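Local atomic coordinates of putative oxidoreductase (Klebsiella pneumoniae subsp. pneumoniae MGH 78578, PDB entry 3E82), a protein that probably acts as a nucleotide-dependent oxidoreductase of the Gfo/Idh/MocA family, with an NAD-binding Rossmann domain joined to a C-terminal alpha/beta domain. Residues R28-L33 with Y302-R307; R157-V162 with C230-A235; A271-D276 with Q296-Q301. All blocks are in the same frame, centred on the assembly; numbering follows the deposited sequence.

Contact 1. Residues R28-L33 with Y302-R307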
ATOM      1  N   ARG B  28      -2.600 -24.837  29.436  1.00 24.34           N
ATOM      2  CA  ARG B  28      -1.851 -25.741  30.297  1.00 26.92           C
ATOM      3  C   ARG B  28      -0.490 -25.185  30.706  1.00 26.77           C
ATOM      4  O   ARG B  28       0.110 -25.653  31.670  1.00 25.52           O
ATOM      5  CB  ARG B  28      -1.707 -27.105  29.604  1.00 28.22           C
ATOM      6  CG  ARG B  28      -3.044 -27.874  29.523  1.00 30.43           C
ATOM      7  CD  ARG B  28      -3.030 -29.007  28.501  1.00 32.54           C
ATOM      8  NE  ARG B  28      -2.011 -30.015  28.786  1.00 36.09           N
ATOM      9  CZ  ARG B  28      -1.974 -30.765  29.883  1.00 37.67           C
ATOM     10  NH1 ARG B  28      -2.903 -30.635  30.828  1.00 40.16           N
ATOM     11  NH2 ARG B  28      -1.001 -31.649  30.040  1.00 37.29           N
ATOM     12  N   SER B  29      -0.020 -24.166  29.991  1.00 25.42           N
ATOM     13  CA  SER B  29       1.274 -23.556  30.291  1.00 25.59           C
ATOM     14  C   SER B  29       1.157 -22.363  31.238  1.00 25.33           C
ATOM     15  O   SER B  29       2.164 -21.773  31.631  1.00 25.56           O
ATOM     16  CB  SER B  29       1.949 -23.091  29.000  1.00 25.05           C
ATOM     17  OG  SER B  29       1.315 -21.918  28.510  1.00 25.16           O
ATOM     18  N   VAL B  30      -0.069 -22.011  31.605  1.00 24.36           N
ATOM     19  CA  VAL B  30      -0.305 -20.875  32.486  1.00 25.53           C
ATOM     20  C   VAL B  30      -0.789 -21.309  33.864  1.00 26.80           C
ATOM     21  O   VAL B  30      -1.919 -21.784  34.017  1.00 26.51           O
ATOM     22  CB  VAL B  30      -1.352 -19.909  31.874  1.00 23.22           C
ATOM     23  CG1 VAL B  30      -1.645 -18.773  32.836  1.00 22.27           C
ATOM     24  CG2 VAL B  30      -0.847 -19.368  30.548  1.00 23.26           C
ATOM     25  N   PRO B  31       0.064 -21.150  34.890  1.00 27.13           N
ATOM     26  CA  PRO B  31      -0.291 -21.529  36.262  1.00 27.12           C
ATOM     27  C   PRO B  31      -1.542 -20.790  36.742  1.00 25.96           C
ATOM     28  O   PRO B  31      -1.791 -19.643  36.357  1.00 25.25           O
ATOM     29  CB  PRO B  31       0.951 -21.132  37.060  1.00 28.97           C
ATOM     30  CG  PRO B  31       2.048 -21.312  36.077  1.00 29.78           C
ATOM     31  CD  PRO B  31       1.464 -20.700  34.822  1.00 27.38           C
ATOM     32  N   GLY B  32      -2.324 -21.448  37.588  1.00 25.00           N
ATOM     33  CA  GLY B  32      -3.529 -20.821  38.099  1.00 23.75           C
ATOM     34  C   GLY B  32      -4.732 -21.219  37.273  1.00 23.28           C
ATOM     35  O   GLY B  32      -5.869 -21.127  37.738  1.00 22.55           O
ATOM     36  N   LEU B  33      -4.476 -21.664  36.045  1.00 21.54           N
ATOM     37  CA  LEU B  33      -5.542 -22.097  35.154  1.00 22.90           C
ATOM     38  C   LEU B  33      -5.540 -23.618  35.104  1.00 23.00           C
ATOM     39  O   LEU B  33      -4.486 -24.243  35.037  1.00 24.31           O
ATOM     40  CB  LEU B  33      -5.325 -21.550  33.742  1.00 21.11           C
ATOM     41  CG  LEU B  33      -5.323 -20.033  33.563  1.00 21.46           C
ATOM     42  CD1 LEU B  33      -5.267 -19.728  32.073  1.00 22.08           C
ATOM     43  CD2 LEU B  33      -6.587 -19.423  34.191  1.00 21.18           C
ATOM     44  N   TYR B 302      -2.159 -13.505  26.874  1.00 17.52           N
ATOM     45  CA  TYR B 302      -3.613 -13.376  26.822  1.00 18.31           C
ATOM     46  C   TYR B 302      -4.248 -14.114  28.009  1.00 18.04           C
ATOM     47  O   TYR B 302      -5.090 -13.566  28.709  1.00 18.71           O
ATOM     48  CB  TYR B 302      -4.175 -13.965  25.525  1.00 17.71           C
ATOM     49  CG  TYR B 302      -5.685 -13.896  25.462  1.00 19.53           C
ATOM     50  CD1 TYR B 302      -6.331 -12.733  25.040  1.00 17.97           C
ATOM     51  CD2 TYR B 302      -6.479 -14.981  25.873  1.00 17.46           C
ATOM     52  CE1 TYR B 302      -7.724 -12.639  25.027  1.00 18.19           C
ATOM     53  CE2 TYR B 302      -7.881 -14.894  25.863  1.00 18.50           C
ATOM     54  CZ  TYR B 302      -8.491 -13.719  25.442  1.00 18.10           C
ATOM     55  OH  TYR B 302      -9.859 -13.601  25.452  1.00 20.36           O
ATOM     56  N   TYR B 303      -3.844 -15.361  28.222  1.00 18.19           N
ATOM     57  CA  TYR B 303      -4.396 -16.159  29.310  1.00 18.64           C
ATOM     58  C   TYR B 303      -3.883 -15.749  30.689  1.00 20.40           C
ATOM     59  O   TYR B 303      -4.608 -15.845  31.677  1.00 19.42           O
ATOM     60  CB  TYR B 303      -4.140 -17.651  29.056  1.00 18.40           C
ATOM     61  CG  TYR B 303      -5.171 -18.268  28.129  1.00 18.18           C
ATOM     62  CD1 TYR B 303      -6.512 -18.338  28.504  1.00 18.73           C
ATOM     63  CD2 TYR B 303      -4.818 -18.742  26.868  1.00 16.50           C
ATOM     64  CE1 TYR B 303      -7.481 -18.863  27.644  1.00 18.50           C
ATOM     65  CE2 TYR B 303      -5.779 -19.270  25.993  1.00 17.93           C
ATOM     66  CZ  TYR B 303      -7.111 -19.326  26.389  1.00 20.17           C
ATOM     67  OH  TYR B 303      -8.079 -19.828  25.538  1.00 18.56           O
HETATM   68  N   MSE B 304      -2.642 -15.282  30.761  1.00 21.06           N
HETATM   69  CA  MSE B 304      -2.097 -14.839  32.040  1.00 22.51           C
HETATM   70  C   MSE B 304      -2.863 -13.597  32.488  1.00 21.37           C
HETATM   71  O   MSE B 304      -3.183 -13.440  33.668  1.00 19.45           O
HETATM   72  CB  MSE B 304      -0.611 -14.523  31.900  1.00 25.95           C
HETATM   73  CG  MSE B 304       0.195 -15.684  31.371  1.00 35.09           C
HETATM   74 SE   MSE B 304       2.082 -15.298  31.256  1.00 47.75          SE
HETATM   75  CE  MSE B 304       2.328 -15.145  29.360  1.00 47.01           C
ATOM     76  N   LEU B 305      -3.177 -12.727  31.532  1.00 20.08           N
ATOM     77  CA  LEU B 305      -3.913 -11.505  31.839  1.00 19.85           C
ATOM     78  C   LEU B 305      -5.393 -11.788  32.120  1.00 19.51           C
ATOM     79  O   LEU B 305      -5.995 -11.169  32.999  1.00 17.48           O
ATOM     80  CB  LEU B 305      -3.748 -10.496  30.699  1.00 19.79           C
ATOM     81  CG  LEU B 305      -2.313  -9.973  30.507  1.00 20.50           C
ATOM     82  CD1 LEU B 305      -2.238  -9.102  29.261  1.00 21.99           C
ATOM     83  CD2 LEU B 305      -1.884  -9.168  31.740  1.00 21.31           C
ATOM     84  N   ILE B 306      -5.981 -12.730  31.384  1.00 20.48           N
ATOM     85  CA  ILE B 306      -7.380 -13.084  31.616  1.00 19.89           C
ATOM     86  C   ILE B 306      -7.446 -13.668  33.032  1.00 20.04           C
ATOM     87  O   ILE B 306      -8.391 -13.419  33.787  1.00 20.49           O
ATOM     88  CB  ILE B 306      -7.869 -14.147  30.603  1.00 20.38           C
ATOM     89  CG1 ILE B 306      -8.195 -13.488  29.247  1.00 20.16           C
ATOM     90  CG2 ILE B 306      -9.047 -14.913  31.191  1.00 17.85           C
ATOM     91  CD1 ILE B 306      -9.462 -12.635  29.224  1.00 20.57           C
ATOM     92  N   ARG B 307      -6.431 -14.457  33.373  1.00 20.43           N
ATOM     93  CA  ARG B 307      -6.326 -15.070  34.695  1.00 23.31           C
ATOM     94  C   ARG B 307      -6.315 -13.956  35.736  1.00 23.72           C
ATOM     95  O   ARG B 307      -7.137 -13.929  36.651  1.00 23.72           O
ATOM     96  CB  ARG B 307      -5.020 -15.871  34.807  1.00 22.55           C
ATOM     97  CG  ARG B 307      -4.780 -16.513  36.170  1.00 25.21           C
ATOM     98  CD  ARG B 307      -3.331 -16.992  36.295  1.00 26.09           C
ATOM     99  NE  ARG B 307      -2.418 -15.870  36.085  1.00 26.59           N
ATOM    100  CZ  ARG B 307      -1.107 -15.977  35.902  1.00 27.33           C
ATOM    101  NH1 ARG B 307      -0.521 -17.168  35.902  1.00 25.60           N
ATOM    102  NH2 ARG B 307      -0.383 -14.880  35.703  1.00 26.75           N
TER
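V30 to L33 form a type II beta turn, closed by L33 N to V30 O, that lies against helix 300-310 with the CA atoms of V30 and M304 6.3 Å apart. The turn joins helix 17-28 to strand 33-39 of the Rossmann fold, so a beta-alpha-beta connection of the nucleotide-binding domain here meets a helix of the C-terminal part of the chain. V30 enters with both methyls: CG1 and CG2 straddle M304 CG, each 3.9 Å from it, and CG2 also reaches Y303 CB. L33 forks over the same helix face, CD1 resting on Y303 CB at 3.8 Å and CD2 on the CB-CG part of R307. Y303 CD1 still meets L33 CD1, but the ring runs on away from the turn to its hydroxyl, hydrogen-bonded to H23. G32, at positive phi (95°), brings its CA to 4.2 Å from R307 CD, where a CB would collide. R307 starts with CG anti to the backbone N (chi1 178°) and bends at chi3, its aliphatic part flanking L33 and its head turned to the turn. There NH1 donates to P31 O over 2.8 Å, almost straight at 170°, with the oxygen in the guanidinium plane.

Contact 2. Residues R157-V162 with C230-A235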
ATOM      1  N   ARG B 157       1.389 -14.435   1.632  1.00 33.60           N
ATOM      2  CA  ARG B 157       1.979 -15.748   1.437  1.00 34.03           C
ATOM      3  C   ARG B 157       1.873 -16.085  -0.045  1.00 32.49           C
ATOM      4  O   ARG B 157       1.206 -15.374  -0.800  1.00 29.90           O
ATOM      5  CB  ARG B 157       1.286 -16.785   2.337  1.00 37.38           C
ATOM      6  CG  ARG B 157       1.600 -16.507   3.808  1.00 40.82           C
ATOM      7  CD  ARG B 157       1.201 -17.583   4.807  1.00 42.02           C
ATOM      8  NE  ARG B 157       1.507 -17.110   6.162  1.00 44.02           N
ATOM      9  CZ  ARG B 157       1.260 -17.782   7.286  1.00 46.97           C
ATOM     10  NH1 ARG B 157       0.695 -18.985   7.244  1.00 48.74           N
ATOM     11  NH2 ARG B 157       1.577 -17.248   8.463  1.00 47.67           N
ATOM     12  N   PHE B 158       2.561 -17.134  -0.474  1.00 32.12           N
ATOM     13  CA  PHE B 158       2.526 -17.508  -1.878  1.00 32.99           C
ATOM     14  C   PHE B 158       1.840 -18.849  -2.054  1.00 34.01           C
ATOM     15  O   PHE B 158       2.404 -19.897  -1.742  1.00 33.15           O
ATOM     16  CB  PHE B 158       3.943 -17.562  -2.450  1.00 32.00           C
ATOM     17  CG  PHE B 158       3.984 -17.773  -3.936  1.00 33.12           C
ATOM     18  CD1 PHE B 158       3.484 -16.806  -4.805  1.00 32.13           C
ATOM     19  CD2 PHE B 158       4.511 -18.945  -4.467  1.00 32.93           C
ATOM     20  CE1 PHE B 158       3.511 -17.005  -6.185  1.00 33.69           C
ATOM     21  CE2 PHE B 158       4.541 -19.152  -5.847  1.00 34.03           C
ATOM     22  CZ  PHE B 158       4.041 -18.184  -6.705  1.00 33.70           C
ATOM     23  N   ARG B 159       0.612 -18.798  -2.553  1.00 35.13           N
ATOM     24  CA  ARG B 159      -0.183 -19.989  -2.779  1.00 37.72           C
ATOM     25  C   ARG B 159      -1.013 -19.808  -4.042  1.00 38.01           C
ATOM     26  O   ARG B 159      -2.223 -19.575  -3.986  1.00 38.51           O
ATOM     27  CB  ARG B 159      -1.072 -20.253  -1.563  1.00 39.18           C
ATOM     28  CG  ARG B 159      -0.256 -20.637  -0.331  1.00 43.70           C
ATOM     29  CD  ARG B 159      -1.070 -20.654   0.951  1.00 47.87           C
ATOM     30  NE  ARG B 159      -0.218 -20.949   2.105  1.00 52.81           N
ATOM     31  CZ  ARG B 159      -0.603 -20.834   3.374  1.00 54.44           C
ATOM     32  NH1 ARG B 159      -1.835 -20.427   3.660  1.00 55.67           N
ATOM     33  NH2 ARG B 159       0.242 -21.126   4.358  1.00 54.57           N
ATOM     34  N   PRO B 160      -0.358 -19.915  -5.207  1.00 39.03           N
ATOM     35  CA  PRO B 160      -1.015 -19.765  -6.508  1.00 41.30           C
ATOM     36  C   PRO B 160      -2.045 -20.863  -6.757  1.00 43.66           C
ATOM     37  O   PRO B 160      -3.024 -20.662  -7.480  1.00 44.01           O
ATOM     38  CB  PRO B 160       0.155 -19.824  -7.485  1.00 40.05           C
ATOM     39  CG  PRO B 160       1.093 -20.780  -6.806  1.00 39.71           C
ATOM     40  CD  PRO B 160       1.059 -20.284  -5.378  1.00 38.22           C
ATOM     41  N   GLU B 161      -1.816 -22.020  -6.143  1.00 45.91           N
ATOM     42  CA  GLU B 161      -2.710 -23.161  -6.293  1.00 48.18           C
ATOM     43  C   GLU B 161      -3.873 -23.096  -5.301  1.00 49.26           C
ATOM     44  O   GLU B 161      -3.680 -23.215  -4.085  1.00 49.74           O
ATOM     45  CB  GLU B 161      -1.917 -24.465  -6.110  1.00 49.30           C
ATOM     46  CG  GLU B 161      -1.400 -24.752  -4.687  1.00 52.37           C
ATOM     47  CD  GLU B 161      -0.595 -23.607  -4.068  1.00 52.87           C
ATOM     48  OE1 GLU B 161      -1.206 -22.582  -3.700  1.00 52.86           O
ATOM     49  OE2 GLU B 161       0.646 -23.735  -3.946  1.00 51.88           O
ATOM     50  N   VAL B 162      -5.081 -22.895  -5.819  1.00 49.47           N
ATOM     51  CA  VAL B 162      -6.262 -22.822  -4.963  1.00 50.38           C
ATOM     52  C   VAL B 162      -6.872 -24.207  -4.757  1.00 51.01           C
ATOM     53  O   VAL B 162      -7.403 -24.807  -5.696  1.00 52.25           O
ATOM     54  CB  VAL B 162      -7.340 -21.895  -5.564  1.00 50.07           C
ATOM     55  CG1 VAL B 162      -8.583 -21.910  -4.683  1.00 50.16           C
ATOM     56  CG2 VAL B 162      -6.795 -20.480  -5.696  1.00 49.92           C
ATOM     57  N   CYS B 230      -3.446  -7.825   2.697  1.00 19.88           N
ATOM     58  CA  CYS B 230      -3.474  -9.289   2.706  1.00 22.97           C
ATOM     59  C   CYS B 230      -3.430  -9.816   1.271  1.00 21.38           C
ATOM     60  O   CYS B 230      -4.107  -9.283   0.396  1.00 21.96           O
ATOM     61  CB  CYS B 230      -4.770  -9.795   3.354  1.00 23.17           C
ATOM     62  SG  CYS B 230      -5.004  -9.329   5.059  1.00 30.39           S
ATOM     63  N   SER B 231      -2.639 -10.858   1.028  1.00 21.29           N
ATOM     64  CA  SER B 231      -2.573 -11.455  -0.308  1.00 23.78           C
ATOM     65  C   SER B 231      -2.054 -12.885  -0.283  1.00 22.55           C
ATOM     66  O   SER B 231      -1.167 -13.204   0.490  1.00 22.00           O
ATOM     67  CB  SER B 231      -1.678 -10.635  -1.245  1.00 22.80           C
ATOM     68  OG  SER B 231      -1.602 -11.270  -2.516  1.00 20.85           O
HETATM   69  N   MSE B 232      -2.610 -13.735  -1.137  1.00 24.55           N
HETATM   70  CA  MSE B 232      -2.187 -15.128  -1.226  1.00 27.48           C
HETATM   71  C   MSE B 232      -1.169 -15.313  -2.354  1.00 28.00           C
HETATM   72  O   MSE B 232      -0.716 -16.427  -2.615  1.00 28.16           O
HETATM   73  CB  MSE B 232      -3.397 -16.034  -1.479  1.00 30.59           C
HETATM   74  CG  MSE B 232      -4.404 -16.040  -0.342  1.00 37.37           C
HETATM   75 SE   MSE B 232      -3.605 -16.757   1.264  1.00 47.13          SE
HETATM   76  CE  MSE B 232      -4.548 -18.456   1.330  1.00 47.17           C
ATOM     77  N   LEU B 233      -0.806 -14.225  -3.026  1.00 26.75           N
ATOM     78  CA  LEU B 233       0.162 -14.321  -4.115  1.00 27.02           C
ATOM     79  C   LEU B 233       1.352 -13.395  -3.996  1.00 24.04           C
ATOM     80  O   LEU B 233       1.485 -12.438  -4.754  1.00 24.78           O
ATOM     81  CB  LEU B 233      -0.511 -14.083  -5.463  1.00 28.91           C
ATOM     82  CG  LEU B 233      -1.070 -15.324  -6.154  1.00 33.18           C
ATOM     83  CD1 LEU B 233      -1.438 -14.955  -7.572  1.00 34.42           C
ATOM     84  CD2 LEU B 233      -0.037 -16.449  -6.157  1.00 34.31           C
ATOM     85  N   VAL B 234       2.221 -13.691  -3.042  1.00 24.14           N
ATOM     86  CA  VAL B 234       3.420 -12.897  -2.832  1.00 23.51           C
ATOM     87  C   VAL B 234       4.584 -13.863  -2.673  1.00 24.55           C
ATOM     88  O   VAL B 234       4.821 -14.387  -1.587  1.00 26.24           O
ATOM     89  CB  VAL B 234       3.304 -12.017  -1.562  1.00 22.89           C
ATOM     90  CG1 VAL B 234       4.593 -11.225  -1.353  1.00 21.91           C
ATOM     91  CG2 VAL B 234       2.125 -11.066  -1.695  1.00 19.57           C
ATOM     92  N   ALA B 235       5.299 -14.107  -3.766  1.00 24.71           N
ATOM     93  CA  ALA B 235       6.436 -15.019  -3.745  1.00 25.52           C
ATOM     94  C   ALA B 235       7.559 -14.448  -2.896  1.00 26.54           C
ATOM     95  O   ALA B 235       8.357 -15.198  -2.337  1.00 28.85           O
ATOM     96  CB  ALA B 235       6.932 -15.282  -5.163  1.00 26.15           C
TER
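The F158 ring is sandwiched between A235 CB on one face, a CH-pi contact 4.0 Å from the ring centroid, and P160 CD over the centre of the other, while V234 N lies at its edge. F158 CG stands anti to its backbone N (chi1 -173°), which brings it to the A235 backbone, near A235 CA and N; F158 CE1 also meets L233 CD2 at 3.6 Å, obliquely. That methyl is shared, since it packs just as closely on P160 CB, the two side chains crossing at about a right angle. A second flat group, the R159 guanidinium, has R157 CD over one face, offset toward the rim, and the selenomethionine methyl M232 CE at its edge, 4.1 Å from NH1. M232 curls to get there, bent at chi2 and chi3, whereas R159 is extended from CG to NE. R159 NH2 comes to the edge of the R157 guanidinium, whose plane is nearly perpendicular to that of R159, so the two like-charged heads lie close without stacking.

Beneath these side chains the backbones pair through a single beta bridge, F158 with L233, where strands 148-156 and 225-231, parallel neighbours in the mixed sheet, run out into loops. R157 N donates to S231 O (3.1 Å) and R159 N to M232 O (2.7 Å). S231 OG accepts from L233 N, an ST turn at the end of its strand. The second subunit packs on the far end of the contact: its D246 touches F158 and L233, and its G248 touches A235. Backbone bonds thus fix the course of the two loops and apolar contacts fix the ring, while the like charges of the arginine heads probably work against their close approach, a repulsion that the long, weak ion pair of R157 with E259 would offset at most in part.

Contact 3. Residues A271-D276 with Q296-Q301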
ATOM      1  N   ALA B 271      11.994 -23.073  26.065  1.00 36.12           N
ATOM      2  CA  ALA B 271      13.217 -22.381  25.659  1.00 35.49           C
ATOM      3  C   ALA B 271      13.131 -21.354  24.536  1.00 34.87           C
ATOM      4  O   ALA B 271      13.329 -20.155  24.764  1.00 35.07           O
ATOM      5  CB  ALA B 271      14.298 -23.410  25.315  1.00 37.47           C
ATOM      6  N   ASP B 272      12.853 -21.818  23.323  1.00 33.98           N
ATOM      7  CA  ASP B 272      12.803 -20.931  22.163  1.00 34.21           C
ATOM      8  C   ASP B 272      11.427 -20.371  21.799  1.00 32.66           C
ATOM      9  O   ASP B 272      11.259 -19.792  20.723  1.00 32.27           O
ATOM     10  CB  ASP B 272      13.386 -21.653  20.946  1.00 34.98           C
ATOM     11  CG  ASP B 272      14.665 -22.412  21.274  1.00 38.81           C
ATOM     12  OD1 ASP B 272      15.551 -21.835  21.946  1.00 38.87           O
ATOM     13  OD2 ASP B 272      14.786 -23.583  20.855  1.00 38.00           O
ATOM     14  N   TRP B 273      10.451 -20.536  22.687  1.00 31.01           N
ATOM     15  CA  TRP B 273       9.096 -20.045  22.441  1.00 28.52           C
ATOM     16  C   TRP B 273       9.080 -18.533  22.185  1.00 27.68           C
ATOM     17  O   TRP B 273       9.626 -17.759  22.964  1.00 26.81           O
ATOM     18  CB  TRP B 273       8.193 -20.396  23.639  1.00 27.57           C
ATOM     19  CG  TRP B 273       6.797 -19.803  23.591  1.00 24.05           C
ATOM     20  CD1 TRP B 273       6.297 -18.819  24.393  1.00 23.85           C
ATOM     21  CD2 TRP B 273       5.741 -20.157  22.686  1.00 23.63           C
ATOM     22  NE1 TRP B 273       4.995 -18.535  24.045  1.00 23.63           N
ATOM     23  CE2 TRP B 273       4.631 -19.340  23.000  1.00 22.15           C
ATOM     24  CE3 TRP B 273       5.627 -21.083  21.641  1.00 23.81           C
ATOM     25  CZ2 TRP B 273       3.421 -19.421  22.304  1.00 23.41           C
ATOM     26  CZ3 TRP B 273       4.420 -21.164  20.945  1.00 23.11           C
ATOM     27  CH2 TRP B 273       3.334 -20.337  21.282  1.00 24.75           C
ATOM     28  N   GLY B 274       8.471 -18.123  21.075  1.00 28.38           N
ATOM     29  CA  GLY B 274       8.377 -16.707  20.754  1.00 28.61           C
ATOM     30  C   GLY B 274       9.651 -15.946  20.416  1.00 29.56           C
ATOM     31  O   GLY B 274       9.617 -14.722  20.253  1.00 27.49           O
ATOM     32  N   GLN B 275      10.778 -16.642  20.308  1.00 29.56           N
ATOM     33  CA  GLN B 275      12.026 -15.968  19.979  1.00 30.23           C
ATOM     34  C   GLN B 275      11.971 -15.491  18.542  1.00 28.25           C
ATOM     35  O   GLN B 275      11.397 -16.157  17.681  1.00 27.43           O
ATOM     36  CB  GLN B 275      13.219 -16.908  20.183  1.00 32.21           C
ATOM     37  CG  GLN B 275      13.530 -17.152  21.653  1.00 36.43           C
ATOM     38  CD  GLN B 275      13.924 -15.875  22.373  1.00 38.13           C
ATOM     39  OE1 GLN B 275      13.624 -15.694  23.553  1.00 39.67           O
ATOM     40  NE2 GLN B 275      14.606 -14.987  21.665  1.00 40.40           N
ATOM     41  N   ASP B 276      12.567 -14.332  18.286  1.00 28.44           N
ATOM     42  CA  ASP B 276      12.573 -13.764  16.947  1.00 27.99           C
ATOM     43  C   ASP B 276      13.939 -13.146  16.658  1.00 29.26           C
ATOM     44  O   ASP B 276      14.235 -12.034  17.101  1.00 28.14           O
ATOM     45  CB  ASP B 276      11.487 -12.695  16.841  1.00 26.23           C
ATOM     46  CG  ASP B 276      11.188 -12.310  15.408  1.00 26.57           C
ATOM     47  OD1 ASP B 276      12.033 -12.582  14.526  1.00 25.40           O
ATOM     48  OD2 ASP B 276      10.109 -11.727  15.172  1.00 23.32           O
ATOM     49  N   GLN B 296      10.934 -10.777  22.501  1.00 24.16           N
ATOM     50  CA  GLN B 296      10.334 -12.099  22.429  1.00 25.37           C
ATOM     51  C   GLN B 296       8.825 -11.934  22.428  1.00 23.82           C
ATOM     52  O   GLN B 296       8.296 -11.034  23.080  1.00 25.12           O
ATOM     53  CB  GLN B 296      10.739 -12.946  23.642  1.00 27.96           C
ATOM     54  CG  GLN B 296      10.277 -14.408  23.564  1.00 32.30           C
ATOM     55  CD  GLN B 296       9.713 -14.939  24.887  1.00 37.30           C
ATOM     56  OE1 GLN B 296      10.207 -14.608  25.964  1.00 38.70           O
ATOM     57  NE2 GLN B 296       8.686 -15.778  24.802  1.00 36.49           N
ATOM     58  N   GLY B 297       8.137 -12.792  21.688  1.00 22.37           N
ATOM     59  CA  GLY B 297       6.686 -12.726  21.660  1.00 23.18           C
ATOM     60  C   GLY B 297       6.118 -13.831  22.536  1.00 22.62           C
ATOM     61  O   GLY B 297       6.772 -14.855  22.729  1.00 23.89           O
ATOM     62  N   ASP B 298       4.923 -13.631  23.089  1.00 22.45           N
ATOM     63  CA  ASP B 298       4.306 -14.666  23.916  1.00 20.89           C
ATOM     64  C   ASP B 298       2.806 -14.485  24.111  1.00 20.87           C
ATOM     65  O   ASP B 298       2.365 -13.766  25.005  1.00 19.30           O
ATOM     66  CB  ASP B 298       4.990 -14.750  25.278  1.00 22.83           C
ATOM     67  CG  ASP B 298       4.419 -15.862  26.145  1.00 24.18           C
ATOM     68  OD1 ASP B 298       3.779 -16.784  25.586  1.00 23.79           O
ATOM     69  OD2 ASP B 298       4.621 -15.814  27.380  1.00 23.68           O
ATOM     70  N   GLN B 299       2.021 -15.161  23.282  1.00 19.11           N
ATOM     71  CA  GLN B 299       0.574 -15.051  23.388  1.00 21.08           C
ATOM     72  C   GLN B 299       0.001 -15.661  24.679  1.00 19.87           C
ATOM     73  O   GLN B 299      -1.185 -15.514  24.961  1.00 21.72           O
ATOM     74  CB  GLN B 299      -0.100 -15.664  22.149  1.00 21.43           C
ATOM     75  CG  GLN B 299       0.119 -17.143  21.943  1.00 21.74           C
ATOM     76  CD  GLN B 299      -0.404 -17.599  20.588  1.00 25.82           C
ATOM     77  OE1 GLN B 299      -1.613 -17.680  20.367  1.00 24.62           O
ATOM     78  NE2 GLN B 299       0.514 -17.877  19.664  1.00 25.51           N
ATOM     79  N   ARG B 300       0.838 -16.333  25.466  1.00 20.27           N
ATOM     80  CA  ARG B 300       0.371 -16.896  26.730  1.00 18.61           C
ATOM     81  C   ARG B 300      -0.085 -15.714  27.586  1.00 19.00           C
ATOM     82  O   ARG B 300      -0.833 -15.882  28.552  1.00 19.25           O
ATOM     83  CB  ARG B 300       1.499 -17.655  27.455  1.00 19.77           C
ATOM     84  CG  ARG B 300       1.976 -18.916  26.754  1.00 18.57           C
ATOM     85  CD  ARG B 300       3.245 -19.500  27.392  1.00 20.98           C
ATOM     86  NE  ARG B 300       3.096 -19.712  28.832  1.00 22.33           N
ATOM     87  CZ  ARG B 300       3.584 -18.904  29.770  1.00 25.06           C
ATOM     88  NH1 ARG B 300       4.268 -17.817  29.424  1.00 24.58           N
ATOM     89  NH2 ARG B 300       3.382 -19.182  31.057  1.00 23.86           N
ATOM     90  N   GLN B 301       0.379 -14.514  27.231  1.00 17.62           N
ATOM     91  CA  GLN B 301       0.013 -13.310  27.963  1.00 17.16           C
ATOM     92  C   GLN B 301      -1.502 -13.132  27.970  1.00 17.87           C
ATOM     93  O   GLN B 301      -2.070 -12.660  28.954  1.00 16.47           O
ATOM     94  CB  GLN B 301       0.672 -12.066  27.353  1.00 19.53           C
ATOM     95  CG  GLN B 301       2.145 -11.871  27.716  1.00 23.08           C
ATOM     96  CD  GLN B 301       2.358 -11.608  29.203  1.00 26.84           C
ATOM     97  OE1 GLN B 301       1.704 -10.749  29.793  1.00 26.34           O
ATOM     98  NE2 GLN B 301       3.284 -12.341  29.810  1.00 29.08           N
TER
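W273 NE1 donates to D298 OD1 over a short 2.6 Å, with the oxygen in the indole plane and the carboxylate turned 89° to the ring. The bond reaches OD1 from above the carboxylate plane, and R300 N meets the same oxygen from the opposite face, so two N-H groups grip it. Q299 CG lies at the indole edge, 4.0 Å from CZ2, while R300 CD also comes near W273 NE1, obliquely. Nearby, G297 N donates to G274 O almost straight (175°, 2.8 Å), and G274 CA returns a CA-H...O contact of 3.1 Å to G297 O. G274, at positive phi in the type II turn D272-Q275, leaves no CB to strike that carbonyl. Q296 folds alongside, its CG 3.4 Å from G274 O.

Behind this shell, D298 OD2 receives R300 NH1 on its syn lone pair in a salt bridge. Q261 of helix 258-263 holds the turn by bonding D272 O and G274 N, and Q299 OE1 accepts from N126. D298, just before the turn leading into helix 300-310, thus makes a capping bond to R300 N while fastening the 271-276 loop to that turn; two N-H groups, an arginine and the helix N-terminus would together be expected to stabilise its negative charge.

In the fold
Contacts 1 and 3 share helix 300-310, with centres 14 Å apart: contact 3 holds the turn leading into it, and contact 1 sets the helix itself against the Rossmann domain. They meet directly where S29 OG and R300 NE lie 2.9 Å apart, a probable hydrogen bond, and V30 CG2 packs on R300 O. Both also lie beside helix 17-28, whose start carries the last glycine of a G14, G16, G19 pattern consistent with dinucleotide binding. Contact 2 is remote, 35 Å from contact 1 and 27 Å from contact 3 between centres. It lies across the chain's centre from contact 1, where strands 148-156 and 225-231 end, and it alone touches the second subunit.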